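Local structure of beta-fructofuranosidase (Arabidopsis thaliana, 2OXB) at residues P71-S81 with L93-V104. The protein hydrolyses sucrose and 1-kestose, and less readily neokestose and levan, as a secreted cell-wall invertase of glycoside hydrolase family 32. The protein carries 1 engineered substitution. Residues are numbered along the deposited sequence; the frame is centred on the assembly and turned at random.
Sequences PFDINGCWSGS and LYTGIDPKNQQV. With FRU (beta-D-fructofuranose), chain B.
W78 lies between sugar and protein: I97 CD1 sits over the middle of its five-membered ring, 3.6 Å from the centroid in a CH-pi contact, while fructose O6 lies over the opposite face, displaced toward the rim. With CG anti to the carbonyl carbon (chi1 -71°), the indole extends toward the start of strand 103-110, where Q103 NE2 approaches W78 CZ3 obliquely at 3.3 Å. The Q103 amide is itself held by F143. Beneath the indole, W78 N donates to T95 O (2.8 Å) within the antiparallel hairpin of strands 77-81 and 93-97, whose register slips by one residue at a beta bulge between C77 and G80. On the other side of the sheet Y94 packs closely: its OH lies in the plane of the F72 ring, at the edge, and makes a weak bond to D73 OD1, a carboxylate oxygen also paired with K123. Packing is looser at the exposed turn, where N75 N binds I97 O (2.7 Å) but N75 ND2 meets D98 O from above the carbonyl plane, and I74 CG2 only brushes P99 CD at 4.1 Å. An alanine in place of W78 would probably leave I97 CD1 without its aromatic partner and open a gap beside the fructose. With S79 OG bonded to the active-site residue D19, the hairpin thus sets an aromatic face against fructose O6 and a hydroxyl close to fructose O4.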
loop_
_atom_site.group_PDB
_atom_site.type_symbol
_atom_site.label_atom_id
_atom_site.label_comp_id
_atom_site.label_asym_id
_atom_site.label_seq_id
_atom_site.Cartn_x
_atom_site.Cartn_y
_atom_site.Cartn_z
ATOM N N PRO A 71 -4.257 -6.689 -31.810
ATOM C CA PRO A 71 -4.150 -5.254 -32.080
ATOM C C PRO A 71 -4.271 -4.397 -30.814
ATOM O O PRO A 71 -3.307 -3.761 -30.387
ATOM C CB PRO A 71 -5.307 -5.006 -33.044
ATOM C CG PRO A 71 -5.422 -6.303 -33.774
ATOM C CD PRO A 71 -5.287 -7.307 -32.668
ATOM N N PHE A 72 -5.470 -4.421 -30.231
ATOM C CA PHE A 72 -5.836 -3.657 -29.041
ATOM C C PHE A 72 -4.871 -3.612 -27.851
ATOM O O PHE A 72 -5.157 -2.968 -26.843
ATOM C CB PHE A 72 -7.234 -4.097 -28.569
ATOM C CG PHE A 72 -7.370 -5.578 -28.291
ATOM C CD1 PHE A 72 -6.856 -6.142 -27.117
ATOM C CD2 PHE A 72 -8.048 -6.401 -29.185
ATOM C CE1 PHE A 72 -7.019 -7.510 -26.831
ATOM C CE2 PHE A 72 -8.217 -7.766 -28.915
ATOM C CZ PHE A 72 -7.704 -8.321 -27.735
ATOM N N ASP A 73 -3.725 -4.271 -27.970
ATOM C CA ASP A 73 -2.735 -4.275 -26.889
ATOM C C ASP A 73 -1.393 -4.755 -27.413
ATOM O O ASP A 73 -0.544 -5.188 -26.641
ATOM C CB ASP A 73 -3.166 -5.217 -25.764
ATOM C CG ASP A 73 -2.986 -6.668 -26.134
ATOM O OD1 ASP A 73 -2.741 -7.478 -25.212
ATOM O OD2 ASP A 73 -3.102 -6.991 -27.346
ATOM N N ILE A 74 -1.223 -4.679 -28.726
ATOM C CA ILE A 74 -0.015 -5.135 -29.389
ATOM C C ILE A 74 1.220 -4.420 -28.836
ATOM O O ILE A 74 2.343 -4.893 -28.987
ATOM C CB ILE A 74 -0.173 -4.929 -30.945
ATOM C CG1 ILE A 74 0.412 -6.117 -31.714
ATOM C CG2 ILE A 74 0.463 -3.607 -31.387
ATOM C CD1 ILE A 74 1.904 -6.190 -31.702
ATOM N N ASN A 75 1.017 -3.295 -28.161
ATOM C CA ASN A 75 2.158 -2.557 -27.633
ATOM C C ASN A 75 2.340 -2.572 -26.115
ATOM O O ASN A 75 3.248 -1.923 -25.573
ATOM C CB ASN A 75 2.120 -1.129 -28.164
ATOM C CG ASN A 75 2.685 -1.032 -29.561
ATOM O OD1 ASN A 75 3.895 -1.107 -29.742
ATOM N ND2 ASN A 75 1.817 -0.894 -30.559
ATOM N N GLY A 76 1.499 -3.335 -25.427
ATOM C CA GLY A 76 1.621 -3.417 -23.984
ATOM C C GLY A 76 0.369 -3.858 -23.261
ATOM O O GLY A 76 -0.750 -3.645 -23.722
ATOM N N CYS A 77 0.561 -4.493 -22.118
ATOM C CA CYS A 77 -0.566 -4.939 -21.325
ATOM C C CYS A 77 -0.470 -4.277 -19.971
ATOM O O CYS A 77 0.108 -4.830 -19.031
ATOM C CB CYS A 77 -0.563 -6.457 -21.168
ATOM S SG CYS A 77 -1.420 -7.316 -22.467
ATOM N N TRP A 78 -1.047 -3.079 -19.902
ATOM C CA TRP A 78 -1.055 -2.264 -18.699
ATOM C C TRP A 78 -2.016 -2.744 -17.601
ATOM O O TRP A 78 -2.839 -3.636 -17.808
ATOM C CB TRP A 78 -1.336 -0.800 -19.091
ATOM C CG TRP A 78 -0.166 -0.142 -19.813
ATOM C CD1 TRP A 78 0.888 -0.774 -20.427
ATOM C CD2 TRP A 78 0.085 1.265 -19.952
ATOM N NE1 TRP A 78 1.777 0.154 -20.928
ATOM C CE2 TRP A 78 1.309 1.409 -20.652
ATOM C CE3 TRP A 78 -0.599 2.416 -19.549
ATOM C CZ2 TRP A 78 1.854 2.652 -20.957
ATOM C CZ3 TRP A 78 -0.050 3.660 -19.851
ATOM C CH2 TRP A 78 1.166 3.764 -20.550
ATOM N N SER A 79 -1.867 -2.139 -16.422
ATOM C CA SER A 79 -2.662 -2.440 -15.234
ATOM C C SER A 79 -4.161 -2.535 -15.505
ATOM O O SER A 79 -4.688 -1.888 -16.406
ATOM C CB SER A 79 -2.409 -1.371 -14.172
ATOM O OG SER A 79 -1.050 -0.995 -14.169
ATOM N N GLY A 80 -4.835 -3.352 -14.703
ATOM C CA GLY A 80 -6.266 -3.539 -14.844
ATOM C C GLY A 80 -6.838 -4.010 -13.524
ATOM O O GLY A 80 -6.181 -3.888 -12.484
ATOM N N SER A 81 -8.050 -4.556 -13.569
ATOM C CA SER A 81 -8.734 -5.038 -12.378
ATOM C C SER A 81 -9.758 -6.105 -12.740
ATOM O O SER A 81 -10.104 -6.289 -13.918
ATOM C CB SER A 81 -9.442 -3.885 -11.664
ATOM O OG SER A 81 -8.523 -3.082 -10.924
ATOM N N LEU A 93 -10.666 -5.912 -16.684
ATOM C CA LEU A 93 -10.653 -4.674 -17.443
ATOM C C LEU A 93 -9.219 -4.158 -17.407
ATOM O O LEU A 93 -8.747 -3.694 -16.374
ATOM C CB LEU A 93 -11.618 -3.660 -16.817
ATOM C CG LEU A 93 -13.110 -3.825 -17.158
ATOM C CD1 LEU A 93 -13.587 -5.203 -16.740
ATOM C CD2 LEU A 93 -13.937 -2.746 -16.462
ATOM N N TYR A 94 -8.506 -4.276 -18.524
ATOM C CA TYR A 94 -7.126 -3.806 -18.561
ATOM C C TYR A 94 -6.874 -2.880 -19.751
ATOM O O TYR A 94 -7.546 -2.969 -20.787
ATOM C CB TYR A 94 -6.152 -4.987 -18.615
ATOM C CG TYR A 94 -5.968 -5.563 -19.993
ATOM C CD1 TYR A 94 -4.931 -5.141 -20.817
ATOM C CD2 TYR A 94 -6.843 -6.522 -20.481
ATOM C CE1 TYR A 94 -4.770 -5.666 -22.092
ATOM C CE2 TYR A 94 -6.689 -7.047 -21.753
ATOM C CZ TYR A 94 -5.650 -6.616 -22.553
ATOM O OH TYR A 94 -5.510 -7.157 -23.813
ATOM N N THR A 95 -5.895 -1.995 -19.572
ATOM C CA THR A 95 -5.485 -1.013 -20.569
ATOM C C THR A 95 -4.408 -1.565 -21.496
ATOM O O THR A 95 -3.292 -1.842 -21.066
ATOM C CB THR A 95 -4.888 0.266 -19.899
ATOM O OG1 THR A 95 -5.756 0.731 -18.858
ATOM C CG2 THR A 95 -4.705 1.384 -20.937
ATOM N N GLY A 96 -4.743 -1.714 -22.772
ATOM C CA GLY A 96 -3.769 -2.189 -23.736
ATOM C C GLY A 96 -3.317 -1.032 -24.620
ATOM O O GLY A 96 -3.968 0.010 -24.674
ATOM N N ILE A 97 -2.201 -1.197 -25.315
ATOM C CA ILE A 97 -1.716 -0.141 -26.192
ATOM C C ILE A 97 -1.821 -0.672 -27.618
ATOM O O ILE A 97 -1.139 -1.636 -27.969
ATOM C CB ILE A 97 -0.236 0.212 -25.888
ATOM C CG1 ILE A 97 0.035 0.123 -24.384
ATOM C CG2 ILE A 97 0.080 1.617 -26.402
ATOM C CD1 ILE A 97 -0.852 1.037 -23.534
ATOM N N ASP A 98 -2.680 -0.056 -28.431
ATOM C CA ASP A 98 -2.869 -0.493 -29.815
ATOM C C ASP A 98 -1.709 -0.091 -30.742
ATOM O O ASP A 98 -0.805 0.653 -30.333
ATOM C CB ASP A 98 -4.198 0.037 -30.367
ATOM C CG ASP A 98 -4.322 1.546 -30.273
ATOM O OD1 ASP A 98 -3.313 2.257 -30.457
ATOM O OD2 ASP A 98 -5.452 2.010 -30.026
ATOM N N PRO A 99 -1.726 -0.569 -32.005
ATOM C CA PRO A 99 -0.663 -0.259 -32.966
ATOM C C PRO A 99 -0.253 1.187 -33.150
ATOM O O PRO A 99 0.798 1.465 -33.719
ATOM C CB PRO A 99 -1.157 -0.908 -34.256
ATOM C CG PRO A 99 -2.626 -0.989 -34.078
ATOM C CD PRO A 99 -2.771 -1.386 -32.644
ATOM N N LYS A 100 -1.071 2.114 -32.681
ATOM C CA LYS A 100 -0.712 3.516 -32.805
ATOM C C LYS A 100 -0.593 4.112 -31.419
ATOM O O LYS A 100 -1.197 5.138 -31.115
ATOM C CB LYS A 100 -1.744 4.292 -33.643
ATOM C CG LYS A 100 -3.174 4.272 -33.117
ATOM C CD LYS A 100 -4.096 5.165 -33.980
ATOM C CE LYS A 100 -5.593 4.937 -33.679
ATOM N NZ LYS A 100 -6.507 5.806 -34.492
ATOM N N ASN A 101 0.166 3.433 -30.568
ATOM C CA ASN A 101 0.406 3.884 -29.203
ATOM C C ASN A 101 -0.641 4.809 -28.563
ATOM O O ASN A 101 -0.393 6.003 -28.392
ATOM C CB ASN A 101 1.785 4.547 -29.155
ATOM C CG ASN A 101 2.912 3.531 -29.082
ATOM O OD1 ASN A 101 3.212 2.999 -28.007
ATOM N ND2 ASN A 101 3.531 3.242 -30.223
ATOM N N GLN A 102 -1.803 4.264 -28.211
ATOM C CA GLN A 102 -2.854 5.055 -27.572
ATOM C C GLN A 102 -3.635 4.185 -26.589
ATOM O O GLN A 102 -4.211 3.160 -26.955
ATOM C CB GLN A 102 -3.793 5.676 -28.620
ATOM C CG GLN A 102 -5.058 4.885 -28.921
ATOM C CD GLN A 102 -5.862 5.466 -30.082
ATOM O OE1 GLN A 102 -6.003 6.683 -30.211
ATOM N NE2 GLN A 102 -6.407 4.592 -30.916
ATOM N N GLN A 103 -3.636 4.604 -25.331
ATOM C CA GLN A 103 -4.301 3.870 -24.264
ATOM C C GLN A 103 -5.770 3.540 -24.415
ATOM O O GLN A 103 -6.648 4.366 -24.132
ATOM C CB GLN A 103 -4.092 4.594 -22.948
ATOM C CG GLN A 103 -2.685 4.493 -22.472
ATOM C CD GLN A 103 -2.329 5.642 -21.604
ATOM O OE1 GLN A 103 -3.151 6.100 -20.808
ATOM N NE2 GLN A 103 -1.094 6.126 -21.729
ATOM N N VAL A 104 -6.021 2.304 -24.835
ATOM C CA VAL A 104 -7.375 1.807 -25.011
ATOM C C VAL A 104 -7.711 0.845 -23.876
ATOM O O VAL A 104 -6.824 0.325 -23.205
ATOM C CB VAL A 104 -7.531 1.066 -26.359
ATOM C CG1 VAL A 104 -7.434 2.046 -27.502
ATOM C CG2 VAL A 104 -6.456 0.004 -26.494
HETATM C C1 FRU B . 2.035 2.889 -12.355
HETATM C C2 FRU B . 1.976 2.842 -13.887
HETATM C C3 FRU B . 0.522 2.722 -14.385
HETATM C C4 FRU B . 0.645 1.921 -15.650
HETATM C C5 FRU B . 1.849 1.036 -15.332
HETATM C C6 FRU B . 2.812 0.868 -16.490
HETATM O O1 FRU B . 1.429 4.064 -11.848
HETATM O O2 FRU B . 2.648 3.912 -14.649
HETATM O O3 FRU B . -0.096 3.979 -14.648
HETATM O O4 FRU B . -0.527 1.140 -15.904
HETATM O O5 FRU B . 2.576 1.637 -14.270
HETATM O O6 FRU B . 2.190 0.055 -17.469
#